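Local coordinates for glucose-6-phosphate 1-dehydrogenase (PDB 4LGV), which probably catalyses the oxidation of glucose 6-phosphate to 6-phosphoglucono-delta-lactone with a nicotinamide coenzyme, the entry step of the pentose phosphate pathway, at residues V161-G166 and R190-L195; G196-E201 and L257-L262; K240-V245 and T315-A320. All blocks are in the same frame, centred on the assembly; numbering follows the deposited sequence.

In the fold
Contact 1 belongs to the NAD-binding part of the chain, contact 3 to the C-terminal part, and contact 2 joins a segment of each. Contact 1 joins the ends of strands 158-162 and 188-191 in the parallel sheet; contact 2 begins at the very next residue, so the chain runs straight from one into the other, their centres about 14 Å apart. Contact 3 is about 22 Å from contact 2 and about 16 Å from contact 1, between centres. Helix 246-264 ties them together: Phe194 and Leu195 of contact 1 touch it, contact 2 packs on it, and the 240-245 segment of contact 3 leads into it. The segments of contacts 2 and 3 alternate along the chain.

Contact 1 (V161-G166 and R190-L195); sequences VEKPFG and RVDHFL
Two parallel bridges, Val161 with Arg190 and Glu162 with Val191, join the strands, and the backbone bond from Lys163 N to Val191 O carries the pairing just past their ends; Val191 N in turn donates to Val161 O at 2.9 Å. This closes the beta-alpha-beta unit of strand 158-162, helix 169-180 and strand 188-191. Beyond the strands, Lys163 makes the salt bridge. Its CG stands anti to the backbone N (chi1 173°), and the extended chain carries the ammonium to the Asp192 carboxylate, with NZ 3.1 Å from OD1, met from above the carboxylate plane. From the opposite face Phe194 N donates to the same OD1 at 3.1 Å, an Asx turn. Asn254 bonds to the other oxygen, OD2, while Lys163 NZ also donates to Asp250 O and lies at the edge of the Phe194 ring. Phe165 lays one ring face against Arg190 CB, a CH-pi contact with CB 3.7 Å from the centroid. On the other side of the strands Glu162 OE1 receives His193 NE2 at 2.8 Å, close to the imidazole plane, in one of the two conformers of His193; Tyr133 OH bonds to OE1 as well. Asp192 to Leu195 belong to the sequence DHFLGK, matching the family's DHYLGK-type motif. With OD1 gripped from both faces and OD2 held by Asn254, a water and, weakly, Lys163 NZ, the Asp192 carboxylate has little freedom to rotate.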
loop_
_atom_site.group_PDB
_atom_site.type_symbol
_atom_site.label_atom_id
_atom_site.label_comp_id
_atom_site.label_asym_id
_atom_site.label_seq_id
_atom_site.Cartn_x
_atom_site.Cartn_y
_atom_site.Cartn_z
ATOM N N VAL A 161 -1.107 -11.591 -43.104
ATOM C CA VAL A 161 -0.082 -10.907 -43.877
ATOM C C VAL A 161 1.278 -11.000 -43.234
ATOM O O VAL A 161 1.446 -10.678 -42.036
ATOM C CB VAL A 161 -0.421 -9.392 -44.147
ATOM C CG1 VAL A 161 -1.579 -9.313 -45.079
ATOM C CG2 VAL A 161 -0.764 -8.650 -42.889
ATOM N N GLU A 162 2.269 -11.409 -44.026
ATOM C CA GLU A 162 3.645 -11.469 -43.493
ATOM C C GLU A 162 4.231 -10.105 -43.305
ATOM O O GLU A 162 4.034 -9.233 -44.107
ATOM C CB GLU A 162 4.584 -12.270 -44.429
ATOM C CG GLU A 162 4.630 -13.743 -44.087
ATOM C CD GLU A 162 5.165 -13.971 -42.702
ATOM O OE1 GLU A 162 4.854 -15.011 -42.088
ATOM O OE2 GLU A 162 5.893 -13.115 -42.203
ATOM N N LYS A 163 4.995 -9.941 -42.250
ATOM C CA LYS A 163 5.818 -8.764 -42.050
ATOM C C LYS A 163 6.744 -8.508 -43.256
ATOM O O LYS A 163 7.251 -9.456 -43.829
ATOM C CB LYS A 163 6.665 -9.101 -40.826
ATOM C CG LYS A 163 7.757 -8.158 -40.424
ATOM C CD LYS A 163 8.233 -8.645 -39.066
ATOM C CE LYS A 163 9.583 -8.116 -38.584
ATOM N NZ LYS A 163 9.676 -8.375 -37.110
ATOM N N PRO A 164 7.021 -7.246 -43.608
ATOM C CA PRO A 164 6.566 -6.030 -42.945
ATOM C C PRO A 164 5.185 -5.610 -43.413
ATOM O O PRO A 164 4.756 -5.973 -44.520
ATOM C CB PRO A 164 7.604 -4.988 -43.365
ATOM C CG PRO A 164 8.025 -5.440 -44.731
ATOM C CD PRO A 164 8.041 -6.950 -44.635
ATOM N N PHE A 165 4.501 -4.895 -42.543
ATOM C CA PHE A 165 3.224 -4.278 -42.853
ATOM C C PHE A 165 3.360 -2.800 -42.500
ATOM O O PHE A 165 2.653 -2.307 -41.645
ATOM C CB PHE A 165 2.037 -4.942 -42.092
ATOM C CG PHE A 165 2.460 -5.903 -41.027
ATOM C CD1 PHE A 165 2.832 -5.450 -39.760
ATOM C CD2 PHE A 165 2.505 -7.274 -41.294
ATOM C CE1 PHE A 165 3.244 -6.366 -38.782
ATOM C CE2 PHE A 165 2.912 -8.169 -40.320
ATOM C CZ PHE A 165 3.280 -7.723 -39.078
ATOM N N GLY A 166 4.287 -2.124 -43.172
ATOM C CA GLY A 166 4.505 -0.723 -42.992
ATOM C C GLY A 166 5.913 -0.548 -42.525
ATOM O O GLY A 166 6.488 -1.445 -41.868
ATOM N N ARG A 190 -1.769 -9.934 -38.560
ATOM C CA ARG A 190 -0.473 -9.408 -38.958
ATOM C C ARG A 190 0.611 -10.299 -38.363
ATOM O O ARG A 190 0.825 -10.274 -37.163
ATOM C CB ARG A 190 -0.332 -7.968 -38.503
ATOM C CG ARG A 190 -1.480 -7.107 -38.994
ATOM C CD ARG A 190 -1.361 -5.675 -38.515
ATOM N NE ARG A 190 -2.461 -4.865 -39.029
ATOM C CZ ARG A 190 -3.690 -4.837 -38.505
ATOM N NH1 ARG A 190 -4.019 -5.532 -37.406
ATOM N NH2 ARG A 190 -4.591 -4.075 -39.062
ATOM N N VAL A 191 1.266 -11.099 -39.211
ATOM C CA VAL A 191 2.170 -12.141 -38.768
ATOM C C VAL A 191 3.581 -11.588 -38.531
ATOM O O VAL A 191 4.239 -11.045 -39.457
ATOM C CB VAL A 191 2.266 -13.242 -39.826
ATOM C CG1 VAL A 191 3.152 -14.376 -39.354
ATOM C CG2 VAL A 191 0.875 -13.807 -40.192
ATOM N N ASP A 192 4.035 -11.700 -37.290
ATOM C CA ASP A 192 5.390 -11.290 -36.922
ATOM C C ASP A 192 5.979 -12.440 -36.145
ATOM O O ASP A 192 5.542 -12.724 -35.036
ATOM C CB ASP A 192 5.354 -10.012 -36.080
ATOM C CG ASP A 192 6.755 -9.489 -35.706
ATOM O OD1 ASP A 192 7.724 -10.267 -35.667
ATOM O OD2 ASP A 192 6.883 -8.263 -35.478
ATOM N N HIS A 193 6.961 -13.117 -36.745
ATOM C CA HIS A 193 7.505 -14.342 -36.163
ATOM C C HIS A 193 7.995 -14.149 -34.753
ATOM O O HIS A 193 7.844 -15.040 -33.946
ATOM C CB HIS A 193 8.613 -14.900 -37.039
ATOM C CG HIS A 193 8.170 -15.097 -38.439
ATOM N ND1 HIS A 193 9.052 -15.248 -39.478
ATOM C CD2 HIS A 193 6.924 -15.101 -38.980
ATOM C CE1 HIS A 193 8.367 -15.340 -40.600
ATOM N NE2 HIS A 193 7.078 -15.262 -40.326
ATOM N N PHE A 194 8.543 -12.961 -34.444
ATOM C CA PHE A 194 8.979 -12.688 -33.064
ATOM C C PHE A 194 7.860 -12.862 -32.025
ATOM O O PHE A 194 8.087 -13.416 -30.963
ATOM C CB PHE A 194 9.591 -11.321 -32.919
ATOM C CG PHE A 194 10.952 -11.201 -33.543
ATOM C CD1 PHE A 194 12.016 -11.951 -33.082
ATOM C CD2 PHE A 194 11.176 -10.332 -34.560
ATOM C CE1 PHE A 194 13.269 -11.839 -33.654
ATOM C CE2 PHE A 194 12.416 -10.230 -35.147
ATOM C CZ PHE A 194 13.478 -10.969 -34.699
ATOM N N LEU A 195 6.658 -12.427 -32.347
ATOM C CA LEU A 195 5.506 -12.558 -31.438
ATOM C C LEU A 195 5.144 -13.974 -31.091
ATOM O O LEU A 195 4.678 -14.237 -30.009
ATOM C CB LEU A 195 4.254 -11.853 -31.987
ATOM C CG LEU A 195 4.154 -10.448 -31.424
ATOM C CD1 LEU A 195 5.306 -9.600 -31.939
ATOM C CD2 LEU A 195 2.819 -9.846 -31.824
HETATM O O HOH W 1 8.833 -7.166 -34.378
#

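Contact 2 (G196-E201 and L257-L262); sequences GKQPVE and LQVLAL
Gln198 reaches across to Val259 and Leu262 as the main bridge between the turn leading into helix 200-209 and the flank of helix 246-264. What crosses is van der Waals packing. The chain of Gln198 is extended beyond CG (chi2 -172°), which carries its amide to the helix: CD lies 3.6 Å from Val259 CG2, NE2 is 3.8 Å from Gln258 CB, and OE1 comes a tight 3.2 Å from Leu262 CD1. That same CD1 also meets Val200 CG2 at 3.9 Å, the two side chains crossing at about a right angle, and Leu276 of helix 273-284 packs against Val200 too. The polar bonds go to residues outside the two segments. Gln198 NE2 donates to His255 ND1, one turn earlier on helix 246-264, and Gln258 OE1 takes a bond from Lys280. On the backbone side, Pro199 centres an inverse gamma turn at the N-cap position, while Gly196 O and Gln198 O both bond to Arg418 NH1. A buried amide thus rests on methyl groups while one N-H of NE2 is given to an imidazole nitrogen, which is consistent with the way round the amide lies.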
loop_
_atom_site.group_PDB
_atom_site.type_symbol
_atom_site.label_atom_id
_atom_site.label_comp_id
_atom_site.label_asym_id
_atom_site.label_seq_id
_atom_site.Cartn_x
_atom_site.Cartn_y
_atom_site.Cartn_z
ATOM N N GLY A 196 5.436 -14.900 -32.007
ATOM C CA GLY A 196 5.273 -16.327 -31.769
ATOM C C GLY A 196 6.093 -16.853 -30.642
ATOM O O GLY A 196 5.826 -17.950 -30.174
ATOM N N LYS A 197 7.098 -16.093 -30.191
ATOM C CA LYS A 197 7.919 -16.471 -29.043
ATOM C C LYS A 197 7.348 -16.006 -27.730
ATOM O O LYS A 197 7.902 -16.299 -26.676
ATOM C CB LYS A 197 9.316 -15.838 -29.156
ATOM C CG LYS A 197 10.140 -16.333 -30.321
ATOM C CD LYS A 197 11.474 -15.570 -30.466
ATOM C CE LYS A 197 12.445 -16.300 -31.391
ATOM N NZ LYS A 197 12.909 -17.565 -30.721
ATOM N N GLN A 198 6.321 -15.190 -27.766
ATOM C CA GLN A 198 5.873 -14.565 -26.555
ATOM C C GLN A 198 4.995 -15.498 -25.734
ATOM O O GLN A 198 4.001 -16.025 -26.237
ATOM C CB GLN A 198 5.123 -13.284 -26.873
ATOM C CG GLN A 198 6.095 -12.169 -27.195
ATOM C CD GLN A 198 5.439 -10.814 -27.343
ATOM O OE1 GLN A 198 4.458 -10.529 -26.684
ATOM N NE2 GLN A 198 6.033 -9.943 -28.177
ATOM N N PRO A 199 5.341 -15.674 -24.454
ATOM C CA PRO A 199 4.553 -16.492 -23.567
ATOM C C PRO A 199 3.412 -15.686 -22.977
ATOM O O PRO A 199 3.429 -15.372 -21.765
ATOM C CB PRO A 199 5.580 -16.902 -22.501
ATOM C CG PRO A 199 6.525 -15.767 -22.408
ATOM C CD PRO A 199 6.550 -15.161 -23.790
ATOM N N VAL A 200 2.444 -15.348 -23.831
ATOM C CA VAL A 200 1.356 -14.430 -23.515
ATOM C C VAL A 200 0.499 -14.934 -22.337
ATOM O O VAL A 200 0.263 -14.197 -21.373
ATOM C CB VAL A 200 0.486 -14.150 -24.758
ATOM C CG1 VAL A 200 -0.728 -13.293 -24.423
ATOM C CG2 VAL A 200 1.293 -13.407 -25.818
ATOM N N GLU A 201 0.042 -16.176 -22.400
ATOM C CA GLU A 201 -0.818 -16.699 -21.343
ATOM C C GLU A 201 -0.053 -16.908 -20.075
ATOM O O GLU A 201 -0.563 -16.617 -18.981
ATOM C CB GLU A 201 -1.481 -18.012 -21.730
ATOM C CG GLU A 201 -2.648 -17.850 -22.689
ATOM C CD GLU A 201 -3.218 -19.198 -23.163
ATOM O OE1 GLU A 201 -2.987 -20.259 -22.495
ATOM O OE2 GLU A 201 -3.893 -19.186 -24.217
ATOM N N LEU A 257 7.973 -3.702 -27.748
ATOM C CA LEU A 257 6.907 -2.884 -27.151
ATOM C C LEU A 257 5.698 -3.726 -26.767
ATOM O O LEU A 257 5.052 -3.473 -25.758
ATOM C CB LEU A 257 6.509 -1.757 -28.092
ATOM C CG LEU A 257 7.534 -0.609 -28.163
ATOM C CD1 LEU A 257 7.108 0.438 -29.184
ATOM C CD2 LEU A 257 7.671 0.043 -26.805
ATOM N N GLN A 258 5.422 -4.770 -27.514
ATOM C CA GLN A 258 4.331 -5.687 -27.127
ATOM C C GLN A 258 4.691 -6.444 -25.836
ATOM O O GLN A 258 3.842 -6.687 -25.018
ATOM C CB GLN A 258 4.023 -6.677 -28.262
ATOM C CG GLN A 258 3.267 -6.038 -29.430
ATOM C CD GLN A 258 1.769 -6.144 -29.284
ATOM O OE1 GLN A 258 1.242 -7.159 -28.794
ATOM N NE2 GLN A 258 1.057 -5.109 -29.720
ATOM N N VAL A 259 5.960 -6.828 -25.712
ATOM C CA VAL A 259 6.459 -7.498 -24.507
ATOM C C VAL A 259 6.334 -6.556 -23.285
ATOM O O VAL A 259 5.821 -6.955 -22.249
ATOM C CB VAL A 259 7.914 -7.939 -24.639
ATOM C CG1 VAL A 259 8.534 -8.248 -23.292
ATOM C CG2 VAL A 259 7.995 -9.198 -25.477
ATOM N N LEU A 260 6.747 -5.308 -23.471
ATOM C CA LEU A 260 6.589 -4.316 -22.431
ATOM C C LEU A 260 5.133 -4.203 -22.015
ATOM O O LEU A 260 4.810 -4.189 -20.830
ATOM C CB LEU A 260 7.139 -2.980 -22.918
ATOM C CG LEU A 260 6.878 -1.826 -21.980
ATOM C CD1 LEU A 260 7.525 -2.121 -20.625
ATOM C CD2 LEU A 260 7.447 -0.551 -22.536
ATOM N N ALA A 261 4.240 -4.136 -22.989
ATOM C CA ALA A 261 2.825 -3.983 -22.680
ATOM C C ALA A 261 2.278 -5.132 -21.871
ATOM O O ALA A 261 1.486 -4.939 -20.947
ATOM C CB ALA A 261 2.009 -3.799 -23.942
ATOM N N LEU A 262 2.720 -6.343 -22.194
ATOM C CA LEU A 262 2.289 -7.508 -21.433
ATOM C C LEU A 262 2.753 -7.388 -19.985
ATOM O O LEU A 262 2.057 -7.798 -19.074
ATOM C CB LEU A 262 2.863 -8.778 -22.026
ATOM C CG LEU A 262 2.209 -9.250 -23.291
ATOM C CD1 LEU A 262 2.910 -10.487 -23.847
ATOM C CD2 LEU A 262 0.746 -9.587 -23.096
#

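Contact 3 (K240-V245 and T315-A320); sequences KFYDAV and TETYVA
Thr315 turns OG1 anti to its carbonyl carbon (chi1 -60°), aiming the hydroxyl at the backbone carbonyl of Asp243, near helix 239-243, and Asp243 swings its carboxylate to the same spot with CG opposite its own N (chi1 -159°). The hydroxyl donates to Asp243 O at 2.6 Å and lies 3.0 Å from Asp243 OD1, while the CG2 methyl of Thr315 sits 3.6 Å from Asp243 O. OD1 is held by Ser313 OG and Tyr303 OH, and Ser313 OG also bonds to Thr315 N, so the loop and segment 240-245 are stitched by a compact set of polar bonds. One residue earlier, the Tyr242 side chain crosses Thr317 at about a right angle. Its CE1 is 3.7 Å from Glu316 O and its OH 3.6 Å from Thr317 CA, with the Thr317 CG2 methyl 4.1 Å from CE1; Glu316 O and that methyl meet the ring obliquely. Glu316 is bent back toward the start of helix 246-264: OE2 accepts from Val248 N, and a water links OE2 to Val245 O, while OE1 makes a salt bridge with Arg297. Thr317 OG1 is bonded to Tyr457 OH and Tyr300 N. The carboxylate of Glu316 is therefore shared between the helix junction and strand 295-300. Thr317 and Tyr318 both pair with Gly298, forming a classic beta bulge where the chain enters an inner strand of the mixed sheet, with helix 239-243 packed on the loop leading into it.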
loop_
_atom_site.group_PDB
_atom_site.type_symbol
_atom_site.label_atom_id
_atom_site.label_comp_id
_atom_site.label_asym_id
_atom_site.label_seq_id
_atom_site.Cartn_x
_atom_site.Cartn_y
_atom_site.Cartn_z
ATOM N N LYS A 240 19.935 -7.299 -48.017
ATOM C CA LYS A 240 19.305 -6.198 -48.697
ATOM C C LYS A 240 18.012 -5.803 -47.993
ATOM O O LYS A 240 17.678 -4.610 -47.906
ATOM C CB LYS A 240 19.047 -6.605 -50.157
ATOM C CG LYS A 240 18.178 -5.645 -50.960
ATOM C CD LYS A 240 17.731 -6.252 -52.329
ATOM C CE LYS A 240 16.376 -6.971 -52.201
ATOM N NZ LYS A 240 15.797 -7.443 -53.503
ATOM N N PHE A 241 17.274 -6.808 -47.527
ATOM C CA PHE A 241 16.006 -6.594 -46.794
ATOM C C PHE A 241 16.245 -5.958 -45.433
ATOM O O PHE A 241 15.664 -4.912 -45.133
ATOM C CB PHE A 241 15.201 -7.897 -46.684
ATOM C CG PHE A 241 14.741 -8.419 -48.029
ATOM C CD1 PHE A 241 13.612 -7.887 -48.650
ATOM C CD2 PHE A 241 15.483 -9.405 -48.719
ATOM C CE1 PHE A 241 13.208 -8.346 -49.909
ATOM C CE2 PHE A 241 15.077 -9.875 -49.972
ATOM C CZ PHE A 241 13.939 -9.341 -50.567
ATOM N N TYR A 242 17.175 -6.513 -44.667
ATOM C CA TYR A 242 17.507 -5.932 -43.366
ATOM C C TYR A 242 17.993 -4.477 -43.471
ATOM O O TYR A 242 17.584 -3.612 -42.671
ATOM C CB TYR A 242 18.533 -6.763 -42.614
ATOM C CG TYR A 242 18.639 -6.339 -41.180
ATOM C CD1 TYR A 242 19.523 -5.344 -40.800
ATOM C CD2 TYR A 242 17.804 -6.883 -40.204
ATOM C CE1 TYR A 242 19.600 -4.908 -39.480
ATOM C CE2 TYR A 242 17.862 -6.452 -38.875
ATOM C CZ TYR A 242 18.760 -5.472 -38.511
ATOM O OH TYR A 242 18.881 -5.055 -37.216
ATOM N N ASP A 243 18.804 -4.183 -44.489
ATOM C CA ASP A 243 19.394 -2.835 -44.635
ATOM C C ASP A 243 18.359 -1.732 -44.841
ATOM O O ASP A 243 18.656 -0.554 -44.610
ATOM C CB ASP A 243 20.387 -2.791 -45.789
ATOM C CG ASP A 243 21.380 -1.639 -45.677
ATOM O OD1 ASP A 243 21.788 -1.299 -44.530
ATOM O OD2 ASP A 243 21.804 -1.122 -46.738
ATOM N N ALA A 244 17.174 -2.112 -45.317
ATOM C CA ALA A 244 16.054 -1.171 -45.478
ATOM C C ALA A 244 15.140 -1.109 -44.219
ATOM O O ALA A 244 14.216 -0.318 -44.176
ATOM C CB ALA A 244 15.218 -1.590 -46.685
ATOM N N VAL A 245 15.385 -1.978 -43.241
ATOM C CA VAL A 245 14.512 -2.117 -42.076
ATOM C C VAL A 245 15.199 -1.579 -40.822
ATOM O O VAL A 245 14.795 -0.529 -40.294
ATOM C CB VAL A 245 14.133 -3.589 -41.916
ATOM C CG1 VAL A 245 13.365 -3.805 -40.635
ATOM C CG2 VAL A 245 13.306 -4.061 -43.123
ATOM N N THR A 315 22.297 2.107 -41.540
ATOM C CA THR A 315 21.259 1.280 -40.892
ATOM C C THR A 315 21.805 0.658 -39.605
ATOM O O THR A 315 22.949 0.172 -39.566
ATOM C CB THR A 315 20.769 0.172 -41.831
ATOM O OG1 THR A 315 20.218 0.772 -43.006
ATOM C CG2 THR A 315 19.719 -0.671 -41.170
ATOM N N GLU A 316 20.989 0.685 -38.551
ATOM C CA GLU A 316 21.431 0.201 -37.224
ATOM C C GLU A 316 21.138 -1.275 -37.113
ATOM O O GLU A 316 20.104 -1.755 -37.544
ATOM C CB GLU A 316 20.767 1.005 -36.097
ATOM C CG GLU A 316 19.290 0.653 -35.720
ATOM C CD GLU A 316 18.238 1.141 -36.710
ATOM O OE1 GLU A 316 18.601 1.737 -37.753
ATOM O OE2 GLU A 316 17.032 0.901 -36.458
ATOM N N THR A 317 22.094 -2.013 -36.568
ATOM C CA THR A 317 21.877 -3.390 -36.176
ATOM C C THR A 317 21.675 -3.480 -34.672
ATOM O O THR A 317 21.507 -4.577 -34.157
ATOM C CB THR A 317 23.092 -4.267 -36.528
ATOM O OG1 THR A 317 24.247 -3.773 -35.833
ATOM C CG2 THR A 317 23.344 -4.275 -38.014
ATOM N N TYR A 318 21.768 -2.349 -33.972
ATOM C CA TYR A 318 21.658 -2.281 -32.500
ATOM C C TYR A 318 20.992 -0.984 -32.117
ATOM O O TYR A 318 21.227 0.029 -32.768
ATOM C CB TYR A 318 23.032 -2.301 -31.837
ATOM C CG TYR A 318 23.059 -2.057 -30.331
ATOM C CD1 TYR A 318 22.932 -0.768 -29.809
ATOM C CD2 TYR A 318 23.250 -3.100 -29.439
ATOM C CE1 TYR A 318 22.965 -0.532 -28.447
ATOM C CE2 TYR A 318 23.273 -2.876 -28.063
ATOM C CZ TYR A 318 23.119 -1.590 -27.566
ATOM O OH TYR A 318 23.170 -1.320 -26.219
ATOM N N VAL A 319 20.132 -1.025 -31.085
ATOM C CA VAL A 319 19.550 0.193 -30.504
ATOM C C VAL A 319 19.456 0.096 -29.014
ATOM O O VAL A 319 19.070 -0.925 -28.496
ATOM C CB VAL A 319 18.064 0.418 -30.816
ATOM C CG1 VAL A 319 17.823 1.859 -31.269
ATOM C CG2 VAL A 319 17.570 -0.563 -31.839
ATOM N N ALA A 320 19.690 1.205 -28.348
ATOM C CA ALA A 320 19.410 1.322 -26.951
ATOM C C ALA A 320 18.652 2.618 -26.755
ATOM O O ALA A 320 18.980 3.617 -27.389
ATOM C CB ALA A 320 20.673 1.334 -26.152
HETATM O O HOH W 2 15.000 0.637 -37.943
#